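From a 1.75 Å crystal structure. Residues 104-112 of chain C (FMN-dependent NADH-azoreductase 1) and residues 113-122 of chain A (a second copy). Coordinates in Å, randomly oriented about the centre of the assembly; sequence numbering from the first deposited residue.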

ATOM      1  N   LEU C 104      -7.015  -0.038   9.508  1.00 24.80           N
ATOM      2  CA  LEU C 104      -6.153   1.015   8.990  1.00 22.08           C
ATOM      3  C   LEU C 104      -4.904   1.091   9.854  1.00 23.42           C
ATOM      4  O   LEU C 104      -4.976   1.465  11.035  1.00 23.96           O
ATOM      5  CB  LEU C 104      -6.870   2.369   9.000  1.00 22.92           C
ATOM      6  CG  LEU C 104      -6.062   3.556   8.473  1.00 21.73           C
ATOM      7  CD1 LEU C 104      -5.636   3.312   7.032  1.00 20.50           C
ATOM      8  CD2 LEU C 104      -6.863   4.842   8.581  1.00 21.95           C
ATOM      9  N   HIS C 105      -3.765   0.707   9.276  1.00 19.73           N
ATOM     10  CA  HIS C 105      -2.493   0.871   9.960  1.00 20.74           C
ATOM     11  C   HIS C 105      -1.551   1.663   9.078  1.00 19.04           C
ATOM     12  O   HIS C 105      -1.348   1.321   7.910  1.00 18.25           O
ATOM     13  CB  HIS C 105      -1.865  -0.475  10.322  1.00 23.78           C
ATOM     14  CG  HIS C 105      -0.734  -0.359  11.301  1.00 31.27           C
ATOM     15  ND1 HIS C 105      -0.824   0.388  12.458  1.00 35.74           N
ATOM     16  CD2 HIS C 105       0.515  -0.883  11.289  1.00 34.35           C
ATOM     17  CE1 HIS C 105       0.320   0.314  13.119  1.00 35.54           C
ATOM     18  NE2 HIS C 105       1.148  -0.454  12.433  1.00 33.23           N
ATOM     19  N   ASN C 106      -0.988   2.731   9.638  1.00 21.52           N
ATOM     20  CA  ASN C 106      -0.038   3.574   8.916  1.00 19.96           C
ATOM     21  C   ASN C 106      -0.585   4.185   7.612  1.00 18.66           C
ATOM     22  O   ASN C 106       0.129   4.304   6.616  1.00 18.82           O
ATOM     23  CB  ASN C 106       1.270   2.816   8.709  1.00 18.78           C
ATOM     24  CG  ASN C 106       1.931   2.472  10.026  1.00 21.60           C
ATOM     25  OD1 ASN C 106       1.848   3.243  10.983  1.00 21.24           O
ATOM     26  ND2 ASN C 106       2.564   1.307  10.095  1.00 21.62           N
ATOM     27  N   PHE C 107      -1.869   4.550   7.655  1.00 17.11           N
ATOM     28  CA  PHE C 107      -2.509   5.444   6.688  1.00 16.85           C
ATOM     29  C   PHE C 107      -2.569   4.943   5.252  1.00 17.25           C
ATOM     30  O   PHE C 107      -2.655   5.755   4.325  1.00 18.35           O
ATOM     31  CB  PHE C 107      -1.867   6.834   6.726  1.00 17.54           C
ATOM     32  CG  PHE C 107      -1.813   7.433   8.103  1.00 19.62           C
ATOM     33  CD1 PHE C 107      -2.921   8.058   8.645  1.00 19.74           C
ATOM     34  CD2 PHE C 107      -0.651   7.359   8.858  1.00 19.25           C
ATOM     35  CE1 PHE C 107      -2.873   8.609   9.915  1.00 23.46           C
ATOM     36  CE2 PHE C 107      -0.592   7.901  10.127  1.00 22.51           C
ATOM     37  CZ  PHE C 107      -1.702   8.532  10.658  1.00 24.20           C
ATOM     38  N   ASN C 108      -2.514   3.625   5.062  1.00 16.58           N
ATOM     39  CA  ASN C 108      -2.614   3.039   3.715  1.00 17.27           C
ATOM     40  C   ASN C 108      -3.223   1.652   3.810  1.00 19.05           C
ATOM     41  O   ASN C 108      -3.392   1.119   4.910  1.00 20.74           O
ATOM     42  CB  ASN C 108      -1.232   2.954   3.041  1.00 12.30           C
ATOM     43  CG  ASN C 108      -1.281   3.203   1.527  1.00 13.37           C
ATOM     44  OD1 ASN C 108      -2.260   2.861   0.838  1.00 14.27           O
ATOM     45  ND2 ASN C 108      -0.203   3.793   0.999  1.00 12.15           N
ATOM     46  N   ILE C 109      -3.550   1.066   2.663  1.00 17.94           N
ATOM     47  CA  ILE C 109      -4.086  -0.285   2.635  1.00 16.24           C
ATOM     48  C   ILE C 109      -3.030  -1.282   3.132  1.00 17.33           C
ATOM     49  O   ILE C 109      -1.825  -1.055   2.956  1.00 16.85           O
ATOM     50  CB  ILE C 109      -4.563  -0.673   1.218  1.00 16.08           C
ATOM     51  CG1 ILE C 109      -3.382  -0.688   0.227  1.00 15.36           C
ATOM     52  CG2 ILE C 109      -5.665   0.285   0.758  1.00 16.86           C
ATOM     53  CD1 ILE C 109      -3.738  -1.208  -1.158  1.00 15.72           C
ATOM     54  N   PRO C 110      -3.477  -2.376   3.781  1.00 18.03           N
ATOM     55  CA  PRO C 110      -2.556  -3.447   4.171  1.00 15.65           C
ATOM     56  C   PRO C 110      -1.726  -3.933   2.982  1.00 16.23           C
ATOM     57  O   PRO C 110      -2.221  -3.987   1.858  1.00 15.82           O
ATOM     58  CB  PRO C 110      -3.501  -4.555   4.650  1.00 15.21           C
ATOM     59  CG  PRO C 110      -4.684  -3.832   5.168  1.00 15.45           C
ATOM     60  CD  PRO C 110      -4.858  -2.649   4.236  1.00 18.59           C
ATOM     61  N   SER C 111      -0.473  -4.299   3.233  1.00 19.12           N
ATOM     62  CA  SER C 111       0.399  -4.795   2.166  1.00 17.40           C
ATOM     63  C   SER C 111      -0.260  -5.881   1.315  1.00 14.93           C
ATOM     64  O   SER C 111      -0.129  -5.874   0.090  1.00 13.83           O
ATOM     65  CB  SER C 111       1.720  -5.301   2.732  1.00 15.78           C
ATOM     66  OG  SER C 111       1.500  -6.299   3.706  1.00 18.11           O
ATOM     67  N   LYS C 112      -0.962  -6.817   1.952  1.00 15.08           N
ATOM     68  CA  LYS C 112      -1.595  -7.895   1.187  1.00 14.33           C
ATOM     69  C   LYS C 112      -2.775  -7.400   0.339  1.00 13.44           C
ATOM     70  O   LYS C 112      -3.110  -8.014  -0.665  1.00 13.12           O
ATOM     71  CB  LYS C 112      -1.986  -9.095   2.070  1.00 13.61           C
ATOM     72  CG  LYS C 112      -0.804  -9.867   2.663  1.00 13.59           C
ATOM     73  CD  LYS C 112       0.228 -10.309   1.616  1.00 15.72           C
ATOM     74  CE  LYS C 112      -0.348 -11.290   0.583  1.00 18.40           C
ATOM     75  NZ  LYS C 112       0.720 -11.831  -0.347  1.00 17.68           N
TER
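Chain A (113-122) LKDYMDNIMI

Chain A contributes the last turns of a helix, Leu A113 to Ile A120, which begins earlier in the chain; Met A121 is the first residue to leave helical phi/psi (-94/90). Chain C meets it with an irregular segment: a type I' beta turn from His C105 to Asn C108, with Asn C106 (58/37) and Phe C107 (63/24) both at positive phi, then an extended passage through Ile C109 and Pro C110. Pro C110 takes the N-cap position of a helix that starts at Ser C111 and continues later in the chain. The two stretches run in opposite senses: Ser C111 lies by Lys A114, CA to CA 5.6 Å, and Asn C106 by Asp A118, CA to CA 6.8 Å. Together they bury 472 Å² of surface.

Lys A114 has the largest covered area and points toward chain C. Its side chain (t, p, t, p) runs along the loop: CG is 3.9 Å from Ser C111 N, and CE lies 3.4 Å from Ile C109 O and 3.7 Å from Asn C108 CB. At its end, NZ donates to His C105 O at 3.0 Å. One helical turn on, Asp A118 holds the same amine in a salt bridge, NZ of Lys A114 to OD1 of Asp A118 at 2.8 Å, so the charge is balanced within chain A while the lysine reaches across. Asp A118 OD1 also accepts from Asn C106 ND2 at 2.9 Å, nearly straight at 171°, and thus joins both chains.

Toward the start of the chain A stretch, Ser C111 OG (chi1 p) donates to Asp A115 OD1 at 2.7 Å. Water 2 donates to both Asp A115 OD2 and Ser C111 OG. Water 1 accepts from Lys A114 NZ at 2.8 Å and from Ser C111 N at 3.1 Å and donates to Asp A118 OD2, tying the first turn of the chain C helix to the salt bridge.

Past the helix, selenomethionine Met A121 points toward chain C. Its CE approaches Phe C107 CE2 at 3.9 Å, at the ring edge and near the ring plane, and lies 3.6 Å from Asn C106 OD1. Two waters link the polar groups of the turn to the end of the chain A helix. Water 3 donates to Asp A118 O and Met A121 O, accepts from Asn C106 ND2 and lies 2.8 Å from His C105 NE2; water 4 bridges Asn C106 OD1 and Met A121 O, donating to both. Asn C106 therefore hydrogen-bonds to chain A directly through ND2, and through water from both ends of its amide.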

ATOM      1  N   LEU A 113       7.143  -2.173   0.328  1.00 13.70           N
ATOM      2  CA  LEU A 113       7.428  -0.845   0.872  1.00 15.22           C
ATOM      3  C   LEU A 113       6.437  -0.503   1.998  1.00 12.88           C
ATOM      4  O   LEU A 113       6.817   0.103   3.007  1.00 11.56           O
ATOM      5  CB  LEU A 113       7.485   0.246  -0.222  1.00 15.12           C
ATOM      6  CG  LEU A 113       7.958   1.662   0.185  1.00 16.11           C
ATOM      7  CD1 LEU A 113       9.292   1.642   0.953  1.00 14.07           C
ATOM      8  CD2 LEU A 113       8.015   2.658  -1.004  1.00 14.79           C
ATOM      9  N   LYS A 114       5.182  -0.915   1.850  1.00 10.43           N
ATOM     10  CA  LYS A 114       4.236  -0.813   2.968  1.00 10.67           C
ATOM     11  C   LYS A 114       4.708  -1.606   4.196  1.00 12.71           C
ATOM     12  O   LYS A 114       4.621  -1.102   5.314  1.00 14.29           O
ATOM     13  CB  LYS A 114       2.828  -1.271   2.575  1.00 11.72           C
ATOM     14  CG  LYS A 114       1.811  -1.189   3.724  1.00 12.91           C
ATOM     15  CD  LYS A 114       1.626   0.254   4.228  1.00 11.80           C
ATOM     16  CE  LYS A 114       0.396   0.410   5.130  1.00 14.13           C
ATOM     17  NZ  LYS A 114       0.344  -0.496   6.315  1.00 11.98           N
ATOM     18  N   ASP A 115       5.198  -2.834   3.992  1.00 13.32           N
ATOM     19  CA  ASP A 115       5.744  -3.626   5.099  1.00 14.17           C
ATOM     20  C   ASP A 115       6.901  -2.870   5.756  1.00 16.65           C
ATOM     21  O   ASP A 115       7.021  -2.847   6.983  1.00 16.46           O
ATOM     22  CB  ASP A 115       6.242  -4.991   4.627  1.00 15.53           C
ATOM     23  CG  ASP A 115       5.113  -5.930   4.225  1.00 19.68           C
ATOM     24  OD1 ASP A 115       3.950  -5.686   4.626  1.00 20.00           O
ATOM     25  OD2 ASP A 115       5.400  -6.928   3.523  1.00 19.79           O
ATOM     26  N   TYR A 116       7.753  -2.253   4.938  1.00 15.92           N
ATOM     27  CA  TYR A 116       8.847  -1.438   5.472  1.00 14.10           C
ATOM     28  C   TYR A 116       8.322  -0.260   6.317  1.00 12.73           C
ATOM     29  O   TYR A 116       8.851   0.024   7.401  1.00 13.64           O
ATOM     30  CB  TYR A 116       9.773  -0.936   4.344  1.00 16.06           C
ATOM     31  CG  TYR A 116      11.017  -0.239   4.868  1.00 16.32           C
ATOM     32  CD1 TYR A 116      12.117  -0.969   5.323  1.00 16.00           C
ATOM     33  CD2 TYR A 116      11.089   1.144   4.922  1.00 16.13           C
ATOM     34  CE1 TYR A 116      13.255  -0.329   5.809  1.00 13.53           C
ATOM     35  CE2 TYR A 116      12.218   1.791   5.412  1.00 16.57           C
ATOM     36  CZ  TYR A 116      13.300   1.058   5.852  1.00 15.55           C
ATOM     37  OH  TYR A 116      14.419   1.722   6.338  1.00 15.93           O
HETATM   38  N   MSE A 117       7.295   0.431   5.823  1.00 10.93           N
HETATM   39  CA  MSE A 117       6.695   1.524   6.585  1.00 13.15           C
HETATM   40  C   MSE A 117       6.207   1.006   7.942  1.00 16.36           C
HETATM   41  O   MSE A 117       6.361   1.680   8.969  1.00 17.80           O
HETATM   42  CB  MSE A 117       5.527   2.157   5.817  1.00 16.37           C
HETATM   43  CG  MSE A 117       5.900   2.752   4.453  1.00 19.04           C
HETATM   44 SE   MSE A 117       7.310   4.096   4.591  0.68 23.78          SE
HETATM   45  CE  MSE A 117       6.325   5.387   5.688  1.00 14.73           C
ATOM     46  N   ASP A 118       5.629  -0.198   7.932  1.00 15.36           N
ATOM     47  CA  ASP A 118       5.104  -0.840   9.142  1.00 15.00           C
ATOM     48  C   ASP A 118       6.207  -1.181  10.153  1.00 16.04           C
ATOM     49  O   ASP A 118       5.940  -1.338  11.344  1.00 18.21           O
ATOM     50  CB  ASP A 118       4.296  -2.098   8.792  1.00 11.82           C
ATOM     51  CG  ASP A 118       3.018  -1.788   8.029  1.00 14.99           C
ATOM     52  OD1 ASP A 118       2.583  -0.608   7.966  1.00 13.27           O
ATOM     53  OD2 ASP A 118       2.429  -2.747   7.492  1.00 16.40           O
ATOM     54  N   ASN A 119       7.438  -1.295   9.667  1.00 13.98           N
ATOM     55  CA  ASN A 119       8.599  -1.537  10.520  1.00 13.86           C
ATOM     56  C   ASN A 119       9.183  -0.248  11.099  1.00 16.34           C
ATOM     57  O   ASN A 119       9.741  -0.251  12.202  1.00 17.11           O
ATOM     58  CB  ASN A 119       9.701  -2.248   9.723  1.00 15.30           C
ATOM     59  CG  ASN A 119       9.525  -3.753   9.674  1.00 16.73           C
ATOM     60  OD1 ASN A 119      10.244  -4.492  10.350  1.00 20.09           O
ATOM     61  ND2 ASN A 119       8.593  -4.218   8.853  1.00 14.40           N
ATOM     62  N   ILE A 120       9.067   0.852  10.356  1.00 17.21           N
ATOM     63  CA  ILE A 120       9.741   2.096  10.745  1.00 17.41           C
ATOM     64  C   ILE A 120       8.821   3.153  11.392  1.00 17.67           C
ATOM     65  O   ILE A 120       9.301   4.080  12.046  1.00 18.65           O
ATOM     66  CB  ILE A 120      10.606   2.686   9.577  1.00 15.55           C
ATOM     67  CG1 ILE A 120       9.745   3.111   8.382  1.00 16.76           C
ATOM     68  CG2 ILE A 120      11.644   1.662   9.131  1.00 15.29           C
ATOM     69  CD1 ILE A 120       9.403   4.585   8.336  1.00 19.62           C
HETATM   70  N   MSE A 121       7.507   3.010  11.227  1.00 14.95           N
HETATM   71  CA  MSE A 121       6.578   3.902  11.917  1.00 14.74           C
HETATM   72  C   MSE A 121       6.135   3.280  13.238  1.00 17.98           C
HETATM   73  O   MSE A 121       5.148   2.560  13.294  1.00 19.89           O
HETATM   74  CB  MSE A 121       5.375   4.236  11.039  1.00 14.26           C
HETATM   75  CG  MSE A 121       5.711   5.190   9.907  1.00 18.71           C
HETATM   76 SE   MSE A 121       4.124   5.629   8.844  0.64 26.22          SE
HETATM   77  CE  MSE A 121       3.084   6.491  10.255  1.00 18.29           C
ATOM     78  N   ILE A 122       6.874   3.573  14.303  1.00 17.14           N
ATOM     79  CA  ILE A 122       6.679   2.903  15.578  1.00 17.70           C
ATOM     80  C   ILE A 122       6.520   3.957  16.662  1.00 20.21           C
ATOM     81  O   ILE A 122       7.379   4.825  16.812  1.00 21.72           O
ATOM     82  CB  ILE A 122       7.900   1.994  15.907  1.00 20.70           C
ATOM     83  CG1 ILE A 122       8.050   0.884  14.853  1.00 21.56           C
ATOM     84  CG2 ILE A 122       7.795   1.409  17.307  1.00 19.01           C
ATOM     85  CD1 ILE A 122       7.019  -0.235  14.948  1.00 22.90           C
TER
HETATM   86  O   HOH W   1       0.198  -3.255   6.020  1.00 18.22           O
HETATM   87  O   HOH W   2       3.431  -8.367   2.391  1.00 25.95           O
HETATM   88  O   HOH W   3       3.918   0.078  12.492  1.00 17.23           O
HETATM   89  O   HOH W   4       1.917   3.052  13.739  1.00 26.21           O